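Local coordinates for methylxanthine N1-demethylase NdmA (Pseudomonas putida, PDB 6ICN), which catalyses the N1-demethylation of caffeine to theobromine and formaldehyde, using molecular oxygen and electrons from NADH, at residues A[83-88]-A[99-104]; A[147-152]-A[348-353]; A[264-269]-A[280-285]. All blocks are in the same frame, centred on the assembly; numbering follows the deposited sequence.

How the contacts relate
Contact 1 closes first along the chain; contact 2 then opens, and contact 3 lies wholly between its two segments. Contact 1 lies in the Rieske domain and holds the [2Fe-2S] cluster between two loops. Contact 3 pairs strands 263-274 and 277-286 of the seven-stranded catalytic sheet, beside caffeine. Contact 2 joins the loop after strand 140-144 to helix 350-358 near the C-terminal end. The centre of contact 1 lies about 34 Å from that of contact 2 and about 36 Å from that of contact 3; contacts 2 and 3 are about 28 Å apart, centre to centre. Cluster and substrate pocket are thus well separated within one subunit, while the cluster loops bond to a second, probably the electron-transfer partner.

Contact 1: residues A[83-88]-A[99-104]; sequences RSAKLS and CPYHGW. With FES (Fe2/s2 (inorganic) cluster), chain D.
Leu87 and Cys99 meet where two loops close around the iron-sulfur cluster: Leu87 CD2 lies 3.6 Å from Cys99 CB, an apolar cover beside the thiolate ligand. Ala85, small enough to fit close to the cluster, brings its CB to 3.9 Å from Cys99 SG and also meets Tyr101 CB. Pro100 rests its CD against the carbonyl oxygen of Lys86. No hydrogen bond crosses between the loops; the cluster and apolar packing join them. Cys99 SG binds FE1 at 2.3 Å and also accepts a nearly straight hydrogen bond from Tyr101 N (174° at the hydrogen), a bond likely to spread some of the thiolate's negative charge. This is the second half of the Rieske motif, Cys-Pro-Tyr-His; Cys80 and His82, just before segment 83-88, complete the iron ligands.

His102 can be followed outward. Its CB lies 3.5 Å from S2 of the cluster. The first torsion sets CG opposite the carbonyl carbon (chi1 -46°), swinging the ring to the cluster with CG near FE2 and S2; the turn about chi2 (89°) then brings ND1 onto FE2 at 2.2 Å. CE1, the next ring atom, sits 3.3 Å above the centre of the Tyr101 ring on one side and approaches Arg83 CG at 4.2 Å on another. At the far end NE2 hydrogen-bonds Asp188 of the second subunit, a link consistent with the intersubunit electron route of Rieske oxygenases. Arg83 begins near the cluster, its N 3.3 Å from S1, but its chain bends at chi2 and carries the guanidinium away to Ser325 and Ser332 of the second subunit. Gly103 has positive phi, which suits glycine, and Trp104 lays one ring face over S2.

Contact 2: residues A[147-152]-A[348-353]; sequences SSFDCT and EGSQAF
A loop following strand 140-144 packs on the first turn of helix 350-358, with Phe149 set against Ser350 and Phe353. The CA of Ser350 lies over the centre of the Phe149 ring, 3.6 Å from its centroid, a CH-pi contact; Ser350 CB leans over the same ring at 3.5 Å from CD1. Gly349 is at the N-cap position, where its phi of 112° suits glycine, because a side chain would jam against the preceding carbonyl. Phe353 meets Phe149 obliquely, CD2 to CD2 at 3.7 Å, the ring planes at 55°. The anti placement of Phe353 CG relative to the backbone N (chi1 -173°) leaves one ring edge to Cys151 SG, 3.7 Å from Phe353 CD2, and to Thr152 CG2. Thr152 OG1 turns elsewhere, to His33 O and Arg144, while His33 stacks with Phe149. Replacing Phe149 by an alanine would probably leave Ser350 CA without its ring partner, take the stack from His33 and open a gap beside Phe353. One water donates to Phe149 O at 2.7 Å and Ser350 O at 3.2 Å, and also hydrogen-bonds Ser350 OG. Apolar ring, methyl and sulfur packing and this water bridge thus join loop and helix.

Contact 3: residues A[264-269]-A[280-285]; sequences HVLFNV and NFLIFA. With CFF (caffeine), chain F.
The His264 ring has Ala285 O over one face, offset toward the rim, 3.9 Å above the plane, and Leu266 CD2 at its edge. The Phe284 ring lies nearly parallel to it, at 6°, but slid so far that the two barely overlap; Phe284 CD2 comes 4.1 Å from His264 NE2. A chi1 of 67° puts Phe284 CG between the backbone N and the carbonyl carbon and carries the ring to the His264 side. On the opposite face, at the far end of the paired segments, Val269 O lies in the plane of the Phe281 ring, at its edge.

Between these groups the backbones pair antiparallel. Val265 with Ala285, Phe267 with Ile283 and Val269 with Phe281 are hydrogen-bonded pairs, each with two bonds; Val265 N to Ala285 O is 2.8 Å. Between them Leu266-Phe284 and Asn268-Leu282 are non-hydrogen-bonded pairs. Beta-branched and aromatic residues suit the face carrying Val265, Phe267, Phe281 and Ile283: the side chains of Phe267 and Ile283 lie side by side, CD2 of Phe267 4.0 Å from CD1 of Ile283, next to Phe157. The other face turns to helix 293-313, where Leu282 packs on Asn300 and Phe304. Asn268, the polar member, gives its ND2 to Tyr173 OH, so its buried amide has a partner.

Leucine suits the pocket side: the branched end of Leu266 serves two neighbours, CD2 resting 3.9 Å from Phe284 CB through the strand pairing while CD1 touches caffeine C4 at 3.4 Å. This is a beta hairpin in the seven-stranded antiparallel sheet of the Rieske oxygenase catalytic domain, lining the caffeine pocket with one leucine.

Contact 1: residues A[83-88]-A[99-104]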
loop_
_atom_site.group_PDB
_atom_site.type_symbol
_atom_site.label_atom_id
_atom_site.label_comp_id
_atom_site.label_asym_id
_atom_site.label_seq_id
_atom_site.Cartn_x
_atom_site.Cartn_y
_atom_site.Cartn_z
ATOM N N ARG A 83 -7.892 33.255 -15.606
ATOM C CA ARG A 83 -8.545 32.710 -14.416
ATOM C C ARG A 83 -7.591 31.833 -13.606
ATOM O O ARG A 83 -8.034 30.940 -12.863
ATOM C CB ARG A 83 -9.817 31.928 -14.804
ATOM C CG ARG A 83 -10.930 32.815 -15.382
ATOM C CD ARG A 83 -11.442 33.765 -14.292
ATOM N NE ARG A 83 -12.626 34.552 -14.646
ATOM C CZ ARG A 83 -12.603 35.819 -15.058
ATOM N NH1 ARG A 83 -11.444 36.458 -15.223
ATOM N NH2 ARG A 83 -13.752 36.457 -15.287
ATOM N N SER A 84 -6.287 32.064 -13.725
ATOM C CA SER A 84 -5.287 31.536 -12.800
ATOM C C SER A 84 -5.085 30.022 -12.894
ATOM O O SER A 84 -4.466 29.447 -12.006
ATOM C CB SER A 84 -5.614 31.909 -11.345
ATOM O OG SER A 84 -5.763 33.313 -11.202
ATOM N N ALA A 85 -5.514 29.369 -13.975
ATOM C CA ALA A 85 -5.146 27.969 -14.199
ATOM C C ALA A 85 -3.635 27.822 -14.394
ATOM O O ALA A 85 -2.929 28.762 -14.783
ATOM C CB ALA A 85 -5.860 27.405 -15.428
ATOM N N LYS A 86 -3.130 26.620 -14.123
ATOM C CA LYS A 86 -1.718 26.333 -14.376
ATOM C C LYS A 86 -1.474 26.072 -15.863
ATOM O O LYS A 86 -2.032 25.127 -16.452
ATOM C CB LYS A 86 -1.240 25.147 -13.538
ATOM C CG LYS A 86 -1.098 25.500 -12.072
ATOM C CD LYS A 86 -0.296 24.461 -11.293
ATOM C CE LYS A 86 -0.136 24.924 -9.847
ATOM N NZ LYS A 86 -1.430 24.828 -9.070
ATOM N N LEU A 87 -0.650 26.930 -16.470
ATOM C CA LEU A 87 -0.179 26.723 -17.835
ATOM C C LEU A 87 0.590 25.416 -18.009
ATOM O O LEU A 87 0.674 24.912 -19.139
ATOM C CB LEU A 87 0.712 27.911 -18.241
ATOM C CG LEU A 87 -0.008 29.268 -18.171
ATOM C CD1 LEU A 87 1.014 30.397 -18.443
ATOM C CD2 LEU A 87 -1.207 29.360 -19.118
ATOM N N SER A 88 1.137 24.847 -16.930
ATOM C CA SER A 88 1.843 23.575 -17.024
ATOM C C SER A 88 0.905 22.408 -17.325
ATOM O O SER A 88 1.391 21.317 -17.649
ATOM C CB SER A 88 2.623 23.300 -15.732
ATOM O OG SER A 88 1.773 23.334 -14.576
ATOM N N CYS A 99 -3.003 27.805 -22.662
ATOM C CA CYS A 99 -3.620 27.431 -21.393
ATOM C C CYS A 99 -4.662 26.329 -21.604
ATOM O O CYS A 99 -5.429 26.382 -22.563
ATOM C CB CYS A 99 -4.298 28.651 -20.776
ATOM S SG CYS A 99 -5.077 28.318 -19.180
ATOM N N PRO A 100 -4.768 25.368 -20.678
ATOM C CA PRO A 100 -5.774 24.296 -20.829
ATOM C C PRO A 100 -7.225 24.730 -20.656
ATOM O O PRO A 100 -8.128 24.015 -21.117
ATOM C CB PRO A 100 -5.389 23.312 -19.715
ATOM C CG PRO A 100 -4.762 24.160 -18.685
ATOM C CD PRO A 100 -3.970 25.206 -19.453
ATOM N N TYR A 101 -7.489 25.850 -19.983
ATOM C CA TYR A 101 -8.852 26.141 -19.546
ATOM C C TYR A 101 -9.663 26.800 -20.660
ATOM O O TYR A 101 -10.686 26.262 -21.091
ATOM C CB TYR A 101 -8.806 27.023 -18.287
ATOM C CG TYR A 101 -10.071 26.992 -17.415
ATOM C CD1 TYR A 101 -11.250 26.382 -17.845
ATOM C CD2 TYR A 101 -10.066 27.587 -16.158
ATOM C CE1 TYR A 101 -12.397 26.367 -17.026
ATOM C CE2 TYR A 101 -11.201 27.578 -15.332
ATOM C CZ TYR A 101 -12.363 26.959 -15.780
ATOM O OH TYR A 101 -13.479 26.940 -14.959
ATOM N N HIS A 102 -9.224 27.968 -21.147
ATOM C CA HIS A 102 -9.941 28.621 -22.238
ATOM C C HIS A 102 -9.027 28.899 -23.422
ATOM O O HIS A 102 -9.386 29.690 -24.307
ATOM C CB HIS A 102 -10.616 29.917 -21.767
ATOM C CG HIS A 102 -11.366 29.781 -20.473
ATOM N ND1 HIS A 102 -10.768 29.980 -19.253
ATOM C CD2 HIS A 102 -12.663 29.494 -20.206
ATOM C CE1 HIS A 102 -11.653 29.831 -18.285
ATOM N NE2 HIS A 102 -12.816 29.530 -18.837
ATOM N N GLY A 103 -7.855 28.272 -23.462
ATOM C CA GLY A 103 -7.058 28.283 -24.676
ATOM C C GLY A 103 -6.309 29.566 -24.982
ATOM O O GLY A 103 -5.845 29.734 -26.120
ATOM N N TRP A 104 -6.158 30.479 -24.024
ATOM C CA TRP A 104 -5.323 31.650 -24.314
ATOM C C TRP A 104 -3.908 31.207 -24.684
ATOM O O TRP A 104 -3.360 30.277 -24.093
ATOM C CB TRP A 104 -5.254 32.587 -23.108
ATOM C CG TRP A 104 -6.502 33.354 -22.797
ATOM C CD1 TRP A 104 -7.783 33.058 -23.181
ATOM C CD2 TRP A 104 -6.582 34.557 -22.022
ATOM N NE1 TRP A 104 -8.656 34.004 -22.674
ATOM C CE2 TRP A 104 -7.935 34.937 -21.975
ATOM C CE3 TRP A 104 -5.633 35.345 -21.364
ATOM C CZ2 TRP A 104 -8.373 36.074 -21.281
ATOM C CZ3 TRP A 104 -6.067 36.473 -20.678
ATOM C CH2 TRP A 104 -7.425 36.820 -20.641
HETATM FE FE1 FES D . -6.205 30.334 -18.889
HETATM FE FE2 FES D . -8.800 30.956 -18.989
HETATM S S1 FES D . -7.597 30.380 -17.181
HETATM S S2 FES D . -7.414 30.737 -20.683
#

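Contact 2: residues A[147-152]-A[348-353]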
loop_
_atom_site.group_PDB
_atom_site.type_symbol
_atom_site.label_atom_id
_atom_site.label_comp_id
_atom_site.label_asym_id
_atom_site.label_seq_id
_atom_site.Cartn_x
_atom_site.Cartn_y
_atom_site.Cartn_z
ATOM N N SER A 147 16.778 39.723 -13.021
ATOM C CA SER A 147 17.882 40.063 -13.900
ATOM C C SER A 147 18.279 41.533 -13.785
ATOM O O SER A 147 19.121 41.988 -14.563
ATOM C CB SER A 147 17.534 39.730 -15.356
ATOM O OG SER A 147 17.248 38.339 -15.529
ATOM N N SER A 148 17.725 42.262 -12.809
ATOM C CA SER A 148 17.880 43.720 -12.782
ATOM C C SER A 148 19.300 44.149 -12.424
ATOM O O SER A 148 19.748 45.219 -12.858
ATOM C CB SER A 148 16.871 44.338 -11.816
ATOM O OG SER A 148 17.098 43.929 -10.468
ATOM N N PHE A 149 20.036 43.350 -11.645
ATOM C CA PHE A 149 21.426 43.708 -11.373
ATOM C C PHE A 149 22.335 43.369 -12.540
ATOM O O PHE A 149 23.412 43.957 -12.666
ATOM C CB PHE A 149 21.967 42.993 -10.127
ATOM C CG PHE A 149 21.434 43.513 -8.832
ATOM C CD1 PHE A 149 20.487 44.523 -8.790
ATOM C CD2 PHE A 149 21.904 42.988 -7.632
ATOM C CE1 PHE A 149 20.001 44.986 -7.577
ATOM C CE2 PHE A 149 21.435 43.451 -6.423
ATOM C CZ PHE A 149 20.482 44.446 -6.385
ATOM N N ASP A 150 21.951 42.379 -13.349
ATOM C CA ASP A 150 22.626 42.031 -14.601
ATOM C C ASP A 150 24.137 41.843 -14.432
ATOM O O ASP A 150 24.943 42.374 -15.196
ATOM C CB ASP A 150 22.318 43.073 -15.676
ATOM C CG ASP A 150 22.503 42.530 -17.083
ATOM O OD1 ASP A 150 22.568 41.286 -17.257
ATOM O OD2 ASP A 150 22.594 43.346 -18.010
ATOM N N CYS A 151 24.529 41.030 -13.435
ATOM C CA CYS A 151 25.951 40.791 -13.213
ATOM C C CYS A 151 26.266 39.340 -12.858
ATOM O O CYS A 151 27.367 39.054 -12.372
ATOM C CB CYS A 151 26.493 41.706 -12.094
ATOM S SG CYS A 151 25.801 41.385 -10.469
ATOM N N THR A 152 25.342 38.417 -13.087
ATOM C CA THR A 152 25.563 37.013 -12.774
ATOM C C THR A 152 25.490 36.193 -14.052
ATOM O O THR A 152 24.829 36.587 -15.021
ATOM C CB THR A 152 24.520 36.509 -11.771
ATOM O OG1 THR A 152 23.214 36.693 -12.327
ATOM C CG2 THR A 152 24.629 37.303 -10.459
ATOM N N GLU A 348 22.510 46.961 -0.456
ATOM C CA GLU A 348 23.092 48.233 -0.869
ATOM C C GLU A 348 22.940 48.522 -2.361
ATOM O O GLU A 348 23.235 49.643 -2.786
ATOM C CB GLU A 348 24.578 48.290 -0.496
ATOM C CG GLU A 348 24.850 48.278 1.004
ATOM C CD GLU A 348 24.039 49.328 1.743
ATOM O OE1 GLU A 348 23.384 48.979 2.756
ATOM O OE2 GLU A 348 24.043 50.501 1.295
ATOM N N GLY A 349 22.511 47.558 -3.165
ATOM C CA GLY A 349 22.175 47.810 -4.552
ATOM C C GLY A 349 23.137 47.150 -5.528
ATOM O O GLY A 349 24.107 46.487 -5.159
ATOM N N SER A 350 22.858 47.403 -6.809
ATOM C CA SER A 350 23.461 46.625 -7.887
ATOM C C SER A 350 24.978 46.755 -7.921
ATOM O O SER A 350 25.695 45.768 -8.123
ATOM C CB SER A 350 22.854 47.051 -9.222
ATOM O OG SER A 350 23.557 46.465 -10.297
ATOM N N GLN A 351 25.494 47.969 -7.751
ATOM C CA GLN A 351 26.935 48.171 -7.806
ATOM C C GLN A 351 27.645 47.497 -6.631
ATOM O O GLN A 351 28.699 46.879 -6.814
ATOM C CB GLN A 351 27.232 49.676 -7.858
ATOM C CG GLN A 351 26.755 50.481 -6.636
ATOM C CD GLN A 351 25.268 50.286 -6.285
ATOM O OE1 GLN A 351 24.370 50.545 -7.112
ATOM N NE2 GLN A 351 25.007 49.798 -5.057
ATOM N N ALA A 352 27.090 47.603 -5.422
ATOM C CA ALA A 352 27.698 46.935 -4.269
ATOM C C ALA A 352 27.701 45.422 -4.451
ATOM O O ALA A 352 28.709 44.753 -4.176
ATOM C CB ALA A 352 26.953 47.303 -2.991
ATOM N N PHE A 353 26.579 44.871 -4.920
ATOM C CA PHE A 353 26.491 43.430 -5.154
ATOM C C PHE A 353 27.508 42.976 -6.196
ATOM O O PHE A 353 28.200 41.973 -6.002
ATOM C CB PHE A 353 25.063 43.072 -5.579
ATOM C CG PHE A 353 24.807 41.588 -5.683
ATOM C CD1 PHE A 353 24.467 40.860 -4.558
ATOM C CD2 PHE A 353 24.894 40.937 -6.907
ATOM C CE1 PHE A 353 24.218 39.494 -4.647
ATOM C CE2 PHE A 353 24.638 39.581 -7.008
ATOM C CZ PHE A 353 24.306 38.866 -5.872
HETATM O O HOH W 1 25.391 45.050 -11.203
#

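Contact 3: residues A[264-269]-A[280-285]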
loop_
_atom_site.group_PDB
_atom_site.type_symbol
_atom_site.label_atom_id
_atom_site.label_comp_id
_atom_site.label_asym_id
_atom_site.label_seq_id
_atom_site.Cartn_x
_atom_site.Cartn_y
_atom_site.Cartn_z
ATOM N N HIS A 264 38.753 12.947 -13.958
ATOM C CA HIS A 264 37.355 12.683 -13.622
ATOM C C HIS A 264 36.800 13.984 -13.062
ATOM O O HIS A 264 37.391 14.552 -12.140
ATOM C CB HIS A 264 37.248 11.529 -12.607
ATOM C CG HIS A 264 35.868 10.951 -12.453
ATOM N ND1 HIS A 264 35.497 9.740 -13.005
ATOM C CD2 HIS A 264 34.784 11.405 -11.779
ATOM C CE1 HIS A 264 34.238 9.483 -12.688
ATOM N NE2 HIS A 264 33.785 10.474 -11.941
ATOM N N VAL A 265 35.703 14.488 -13.631
ATOM C CA VAL A 265 35.143 15.780 -13.238
ATOM C C VAL A 265 33.753 15.557 -12.659
ATOM O O VAL A 265 32.930 14.867 -13.271
ATOM C CB VAL A 265 35.068 16.757 -14.424
ATOM C CG1 VAL A 265 34.578 18.120 -13.960
ATOM C CG2 VAL A 265 36.433 16.871 -15.123
ATOM N N LEU A 266 33.489 16.150 -11.499
ATOM C CA LEU A 266 32.168 16.127 -10.879
ATOM C C LEU A 266 31.608 17.540 -10.865
ATOM O O LEU A 266 32.251 18.465 -10.355
ATOM C CB LEU A 266 32.221 15.580 -9.454
ATOM C CG LEU A 266 32.817 14.184 -9.306
ATOM C CD1 LEU A 266 33.214 13.964 -7.857
ATOM C CD2 LEU A 266 31.809 13.123 -9.756
ATOM N N PHE A 267 30.415 17.712 -11.418
ATOM C CA PHE A 267 29.749 19.007 -11.429
ATOM C C PHE A 267 28.449 18.837 -10.662
ATOM O O PHE A 267 27.542 18.116 -11.104
ATOM C CB PHE A 267 29.512 19.491 -12.860
ATOM C CG PHE A 267 28.763 20.789 -12.957
ATOM C CD1 PHE A 267 29.407 22.008 -12.743
ATOM C CD2 PHE A 267 27.414 20.801 -13.283
ATOM C CE1 PHE A 267 28.717 23.196 -12.859
ATOM C CE2 PHE A 267 26.701 22.002 -13.399
ATOM C CZ PHE A 267 27.355 23.203 -13.187
ATOM N N ASN A 268 28.369 19.465 -9.498
ATOM C CA ASN A 268 27.208 19.311 -8.630
ATOM C C ASN A 268 26.591 20.676 -8.375
ATOM O O ASN A 268 27.300 21.623 -8.016
ATOM C CB ASN A 268 27.599 18.629 -7.309
ATOM C CG ASN A 268 26.379 18.151 -6.521
ATOM O OD1 ASN A 268 25.885 18.876 -5.655
ATOM N ND2 ASN A 268 25.869 16.935 -6.841
ATOM N N VAL A 269 25.279 20.791 -8.574
ATOM C CA VAL A 269 24.586 22.053 -8.316
ATOM C C VAL A 269 23.203 21.773 -7.722
ATOM O O VAL A 269 22.520 20.816 -8.108
ATOM C CB VAL A 269 24.518 22.914 -9.601
ATOM C CG1 VAL A 269 23.829 22.147 -10.766
ATOM C CG2 VAL A 269 23.851 24.270 -9.332
ATOM N N ASN A 280 18.733 18.331 -6.661
ATOM C CA ASN A 280 20.168 18.351 -6.881
ATOM C C ASN A 280 20.535 17.678 -8.196
ATOM O O ASN A 280 19.920 16.688 -8.598
ATOM C CB ASN A 280 20.889 17.694 -5.707
ATOM C CG ASN A 280 20.554 18.392 -4.401
ATOM O OD1 ASN A 280 21.030 19.505 -4.150
ATOM N ND2 ASN A 280 19.687 17.780 -3.593
ATOM N N PHE A 281 21.550 18.224 -8.864
ATOM C CA PHE A 281 22.011 17.728 -10.152
ATOM C C PHE A 281 23.481 17.344 -10.055
ATOM O O PHE A 281 24.288 18.095 -9.490
ATOM C CB PHE A 281 21.815 18.796 -11.246
ATOM C CG PHE A 281 20.385 19.265 -11.395
ATOM C CD1 PHE A 281 19.874 20.271 -10.568
ATOM C CD2 PHE A 281 19.544 18.697 -12.354
ATOM C CE1 PHE A 281 18.552 20.709 -10.701
ATOM C CE2 PHE A 281 18.211 19.126 -12.487
ATOM C CZ PHE A 281 17.712 20.124 -11.664
ATOM N N LEU A 282 23.825 16.179 -10.602
ATOM C CA LEU A 282 25.210 15.763 -10.779
ATOM C C LEU A 282 25.447 15.439 -12.245
ATOM O O LEU A 282 24.706 14.645 -12.847
ATOM C CB LEU A 282 25.570 14.533 -9.927
ATOM C CG LEU A 282 27.018 14.044 -10.156
ATOM C CD1 LEU A 282 28.013 15.056 -9.578
ATOM C CD2 LEU A 282 27.257 12.648 -9.568
ATOM N N ILE A 283 26.455 16.077 -12.822
ATOM C CA ILE A 283 26.984 15.716 -14.130
ATOM C C ILE A 283 28.421 15.276 -13.907
ATOM O O ILE A 283 29.163 15.950 -13.182
ATOM C CB ILE A 283 26.935 16.904 -15.108
ATOM C CG1 ILE A 283 25.540 17.513 -15.157
ATOM C CG2 ILE A 283 27.365 16.466 -16.510
ATOM C CD1 ILE A 283 25.435 18.724 -16.060
ATOM N N PHE A 284 28.825 14.160 -14.508
ATOM C CA PHE A 284 30.210 13.746 -14.328
ATOM C C PHE A 284 30.824 13.385 -15.669
ATOM O O PHE A 284 30.145 12.887 -16.576
ATOM C CB PHE A 284 30.376 12.589 -13.301
ATOM C CG PHE A 284 29.778 11.282 -13.730
ATOM C CD1 PHE A 284 28.451 10.994 -13.465
ATOM C CD2 PHE A 284 30.553 10.335 -14.380
ATOM C CE1 PHE A 284 27.907 9.779 -13.847
ATOM C CE2 PHE A 284 30.009 9.121 -14.788
ATOM C CZ PHE A 284 28.684 8.845 -14.522
ATOM N N ALA A 285 32.120 13.673 -15.784
ATOM C CA ALA A 285 32.857 13.483 -17.027
ATOM C C ALA A 285 34.117 12.691 -16.741
ATOM O O ALA A 285 34.735 12.858 -15.683
ATOM C CB ALA A 285 33.235 14.816 -17.679
HETATM N N1 CFF F . 31.960 14.153 -3.387
HETATM C C2 CFF F . 33.272 13.826 -3.618
HETATM C C10 CFF F . 31.637 15.229 -2.468
HETATM C C6 CFF F . 30.974 13.489 -3.996
HETATM N N3 CFF F . 33.582 12.819 -4.474
HETATM O O11 CFF F . 34.146 14.425 -3.068
HETATM C C12 CFF F . 34.974 12.461 -4.726
HETATM C C4 CFF F . 32.585 12.142 -5.091
HETATM C C5 CFF F . 31.296 12.467 -4.871
HETATM N N9 CFF F . 32.609 11.123 -5.968
HETATM O O13 CFF F . 29.827 13.778 -3.791
HETATM N N7 CFF F . 30.529 11.653 -5.620
HETATM C C8 CFF F . 31.339 10.827 -6.293
HETATM C C14 CFF F . 29.113 11.450 -5.870
#